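Local coordinates for predicted sugar phosphatases of the HAD superfamily (PDB 2HX1), which probably hydrolyses phosphate esters of sugars or related small molecules as a magnesium-binding member of the HAD superfamily, at residues A[95-105]-A[133-144]. Residues are numbered along the deposited sequence; the frame is centred on the assembly and turned at random.
With EDO (1,2-ethanediol), chain N.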
loop_
_atom_site.group_PDB
_atom_site.type_symbol
_atom_site.label_atom_id
_atom_site.label_comp_id
_atom_site.label_asym_id
_atom_site.label_seq_id
_atom_site.Cartn_x
_atom_site.Cartn_y
_atom_site.Cartn_z
ATOM N N VAL A 95 15.362 25.286 -7.124
ATOM C CA VAL A 95 15.281 25.907 -5.807
ATOM C C VAL A 95 15.857 27.320 -5.909
ATOM O O VAL A 95 16.964 27.482 -6.403
ATOM C CB VAL A 95 16.030 25.079 -4.746
ATOM C CG1 VAL A 95 16.039 25.810 -3.382
ATOM C CG2 VAL A 95 15.415 23.744 -4.625
ATOM N N ASP A 96 15.089 28.313 -5.451
ATOM C CA ASP A 96 15.446 29.713 -5.581
ATOM C C ASP A 96 15.997 30.256 -4.270
ATOM O O ASP A 96 15.259 30.769 -3.430
ATOM C CB ASP A 96 14.222 30.543 -6.027
ATOM C CG ASP A 96 14.619 31.955 -6.524
ATOM O OD1 ASP A 96 15.836 32.265 -6.535
ATOM O OD2 ASP A 96 13.718 32.735 -6.918
ATOM N N GLY A 97 17.299 30.113 -4.078
ATOM C CA GLY A 97 17.917 30.630 -2.870
ATOM C C GLY A 97 17.337 30.001 -1.611
ATOM O O GLY A 97 16.734 28.921 -1.666
ATOM N N GLY A 98 17.533 30.687 -0.490
ATOM C CA GLY A 98 17.092 30.234 0.823
ATOM C C GLY A 98 17.912 29.068 1.330
ATOM O O GLY A 98 19.082 28.941 0.981
ATOM N N ILE A 99 17.291 28.228 2.155
ATOM C CA ILE A 99 17.972 27.098 2.798
ATOM C C ILE A 99 17.498 25.741 2.182
ATOM O O ILE A 99 16.317 25.558 1.897
ATOM C CB ILE A 99 17.655 27.082 4.297
ATOM C CG1 ILE A 99 17.980 28.434 4.944
ATOM C CG2 ILE A 99 18.395 25.938 5.023
ATOM C CD1 ILE A 99 17.280 28.596 6.311
ATOM N N VAL A 100 18.426 24.821 1.948
ATOM C CA VAL A 100 18.082 23.410 1.647
ATOM C C VAL A 100 18.360 22.622 2.922
ATOM O O VAL A 100 19.481 22.631 3.425
ATOM C CB VAL A 100 18.881 22.872 0.411
ATOM C CG1 VAL A 100 18.721 21.370 0.230
ATOM C CG2 VAL A 100 18.424 23.588 -0.868
ATOM N N ALA A 101 17.312 22.041 3.511
ATOM C CA ALA A 101 17.448 21.239 4.731
ATOM C C ALA A 101 17.876 19.811 4.352
ATOM O O ALA A 101 17.516 19.300 3.289
ATOM C CB ALA A 101 16.139 21.262 5.529
ATOM N N TYR A 102 18.695 19.180 5.175
ATOM C CA TYR A 102 19.109 17.831 4.860
ATOM C C TYR A 102 19.115 16.907 6.057
ATOM O O TYR A 102 19.309 17.325 7.183
ATOM C CB TYR A 102 20.483 17.814 4.179
ATOM C CG TYR A 102 21.674 18.185 5.062
ATOM C CD1 TYR A 102 22.331 17.220 5.806
ATOM C CD2 TYR A 102 22.152 19.504 5.110
ATOM C CE1 TYR A 102 23.436 17.549 6.594
ATOM C CE2 TYR A 102 23.233 19.838 5.876
ATOM C CZ TYR A 102 23.877 18.861 6.619
ATOM O OH TYR A 102 24.948 19.199 7.385
ATOM N N LEU A 103 18.918 15.631 5.753
ATOM C CA LEU A 103 19.113 14.550 6.677
ATOM C C LEU A 103 20.340 13.765 6.220
ATOM O O LEU A 103 20.352 13.167 5.149
ATOM C CB LEU A 103 17.859 13.659 6.758
ATOM C CG LEU A 103 16.638 14.194 7.504
ATOM C CD1 LEU A 103 15.567 13.114 7.599
ATOM C CD2 LEU A 103 16.985 14.752 8.911
ATOM N N GLY A 104 21.392 13.802 7.032
ATOM C CA GLY A 104 22.664 13.169 6.677
ATOM C C GLY A 104 23.811 13.738 7.484
ATOM O O GLY A 104 23.590 14.316 8.550
ATOM N N THR A 105 25.029 13.569 6.958
ATOM C CA THR A 105 26.258 14.106 7.530
ATOM C C THR A 105 26.677 15.365 6.771
ATOM O O THR A 105 26.323 15.570 5.607
ATOM C CB THR A 105 27.440 13.089 7.429
ATOM O OG1 THR A 105 27.563 12.606 6.075
ATOM C CG2 THR A 105 27.264 11.905 8.385
ATOM N N VAL A 133 13.278 27.820 4.249
ATOM C CA VAL A 133 13.632 26.482 3.789
ATOM C C VAL A 133 12.836 26.182 2.534
ATOM O O VAL A 133 11.619 26.079 2.577
ATOM C CB VAL A 133 13.373 25.382 4.828
ATOM C CG1 VAL A 133 13.640 23.997 4.221
ATOM C CG2 VAL A 133 14.221 25.564 6.053
ATOM N N ASN A 134 13.550 25.973 1.425
ATOM C CA ASN A 134 12.918 25.836 0.107
ATOM C C ASN A 134 13.023 24.435 -0.463
ATOM O O ASN A 134 12.451 24.141 -1.514
ATOM C CB ASN A 134 13.547 26.851 -0.844
ATOM C CG ASN A 134 13.294 28.281 -0.409
ATOM O OD1 ASN A 134 12.320 28.573 0.280
ATOM N ND2 ASN A 134 14.184 29.167 -0.782
ATOM N N ALA A 135 13.741 23.556 0.233
ATOM C CA ALA A 135 13.790 22.144 -0.155
ATOM C C ALA A 135 14.329 21.305 0.994
ATOM O O ALA A 135 15.012 21.805 1.907
ATOM C CB ALA A 135 14.656 21.917 -1.454
ATOM N N LEU A 136 14.029 20.020 0.932
ATOM C CA LEU A 136 14.566 19.042 1.867
ATOM C C LEU A 136 15.246 17.950 1.059
ATOM O O LEU A 136 14.629 17.404 0.146
ATOM C CB LEU A 136 13.431 18.429 2.692
ATOM C CG LEU A 136 13.770 17.171 3.496
ATOM C CD1 LEU A 136 14.756 17.543 4.620
ATOM C CD2 LEU A 136 12.496 16.523 4.038
ATOM N N VAL A 137 16.488 17.617 1.398
ATOM C CA VAL A 137 17.150 16.431 0.804
ATOM C C VAL A 137 17.535 15.389 1.833
ATOM O O VAL A 137 18.076 15.716 2.882
ATOM C CB VAL A 137 18.364 16.827 -0.036
ATOM C CG1 VAL A 137 17.901 17.698 -1.138
ATOM C CG2 VAL A 137 19.403 17.584 0.802
ATOM N N LEU A 138 17.229 14.133 1.535
ATOM C CA LEU A 138 17.663 12.985 2.339
ATOM C C LEU A 138 18.930 12.365 1.699
ATOM O O LEU A 138 18.913 11.947 0.543
ATOM C CB LEU A 138 16.519 11.965 2.480
ATOM C CG LEU A 138 15.703 12.072 3.776
ATOM C CD1 LEU A 138 15.282 13.523 3.976
ATOM C CD2 LEU A 138 14.499 11.149 3.757
ATOM N N LEU A 139 20.046 12.378 2.438
ATOM C CA LEU A 139 21.374 12.063 1.850
ATOM C C LEU A 139 22.055 10.834 2.466
ATOM O O LEU A 139 22.770 10.102 1.763
ATOM C CB LEU A 139 22.334 13.253 1.992
ATOM C CG LEU A 139 21.946 14.561 1.299
ATOM C CD1 LEU A 139 22.833 15.650 1.820
ATOM C CD2 LEU A 139 22.085 14.437 -0.227
ATOM N N ASP A 140 21.876 10.647 3.769
ATOM C CA ASP A 140 22.569 9.583 4.506
ATOM C C ASP A 140 21.718 9.207 5.738
ATOM O O ASP A 140 21.089 10.052 6.331
ATOM C CB ASP A 140 23.969 10.068 4.909
ATOM C CG ASP A 140 24.920 8.934 5.267
ATOM O OD1 ASP A 140 24.666 8.234 6.254
ATOM O OD2 ASP A 140 25.952 8.752 4.582
ATOM N N ASP A 141 21.679 7.922 6.092
ATOM C CA ASP A 141 20.963 7.472 7.289
ATOM C C ASP A 141 21.668 7.883 8.589
ATOM O O ASP A 141 21.033 7.991 9.655
ATOM C CB ASP A 141 20.749 5.956 7.255
ATOM C CG ASP A 141 22.065 5.188 7.213
ATOM O OD1 ASP A 141 22.714 5.252 6.161
ATOM O OD2 ASP A 141 22.432 4.532 8.215
ATOM N N GLU A 142 22.966 8.157 8.500
ATOM C CA GLU A 142 23.743 8.567 9.672
ATOM C C GLU A 142 23.871 10.081 9.769
ATOM O O GLU A 142 23.678 10.778 8.791
ATOM C CB GLU A 142 25.138 7.949 9.625
ATOM C CG GLU A 142 25.112 6.466 9.821
ATOM C CD GLU A 142 26.486 5.821 9.705
ATOM O OE1 GLU A 142 27.340 6.316 8.926
ATOM O OE2 GLU A 142 26.698 4.798 10.386
ATOM N N GLY A 143 24.215 10.575 10.958
ATOM C CA GLY A 143 24.603 11.969 11.129
ATOM C C GLY A 143 23.593 12.804 11.861
ATOM O O GLY A 143 23.804 13.998 12.062
ATOM N N PHE A 144 22.485 12.189 12.274
ATOM C CA PHE A 144 21.446 12.912 12.974
ATOM C C PHE A 144 20.679 12.028 13.946
ATOM O O PHE A 144 20.693 10.795 13.837
ATOM C CB PHE A 144 20.484 13.565 11.971
ATOM C CG PHE A 144 19.765 12.590 11.089
ATOM C CD1 PHE A 144 20.365 12.116 9.925
ATOM C CD2 PHE A 144 18.469 12.185 11.409
ATOM C CE1 PHE A 144 19.709 11.183 9.114
ATOM C CE2 PHE A 144 17.787 11.284 10.624
ATOM C CZ PHE A 144 18.412 10.757 9.457
HETATM C C1 EDO N . 27.863 4.228 6.537
HETATM O O1 EDO N . 26.971 3.103 6.550
HETATM C C2 EDO N . 27.215 5.385 5.795
HETATM O O2 EDO N . 25.782 5.234 5.744
#
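Leu103 sits against two side chains of 133-144 at once. Its CD2 methyl lies over one face of the Phe144 ring, 4.0 Å from the centroid and 14° off the ring normal, a CH-pi contact displaced toward the rim. Leu103 also lies alongside Leu138, pointing the same way, with CD1 meeting CD1 at 3.7 Å. Phe144 reaches this spot because its CG stands between the backbone N and the carbonyl carbon (chi1 62°), which turns the ring back across Leu103 at about a right angle. With an alanine here in place of Phe144, the CD2 methyl would probably lose its aromatic cover and a gap would open beside Gly104.

Leu103 and Leu138 stand on neighbouring parallel strands, 98-103 and 133-138. The pairing slips by one residue at Asn134, whose N still bonds to Ile99 O, and is in step from Ala101 onward, with Val137 N to Ala101 O at 2.7 Å. Where the strands end, Leu103 O is gripped twice, by Leu139 N at 2.8 Å and by Asp140 N at a longer 3.3 Å. On the face opposite Leu103, Val137 carries CG2 against Tyr102 CB and crosses Val100 at about a right angle. At the far end Asn134 swings its amide to Gly97, ND2 to O 2.7 Å, the donor standing well above the carbonyl plane. Beyond the strand, Asp140 OD1 takes the backbone N of Glu142 on its anti lone pair, an Asx turn, and also accepts from an ethanediol.

The pair lies in the second, five-stranded parallel sheet, consistent with the cap domain of HAD phosphatases, and not in the six-stranded sheet that holds the magnesium site. Strand 117-121 flanks 98-103, and 164-167 follows 133-138. Helix 146-159 packs on Leu103 and Leu136, helix 184-195 covers Leu138, and Thr105 N-caps helix 106-110.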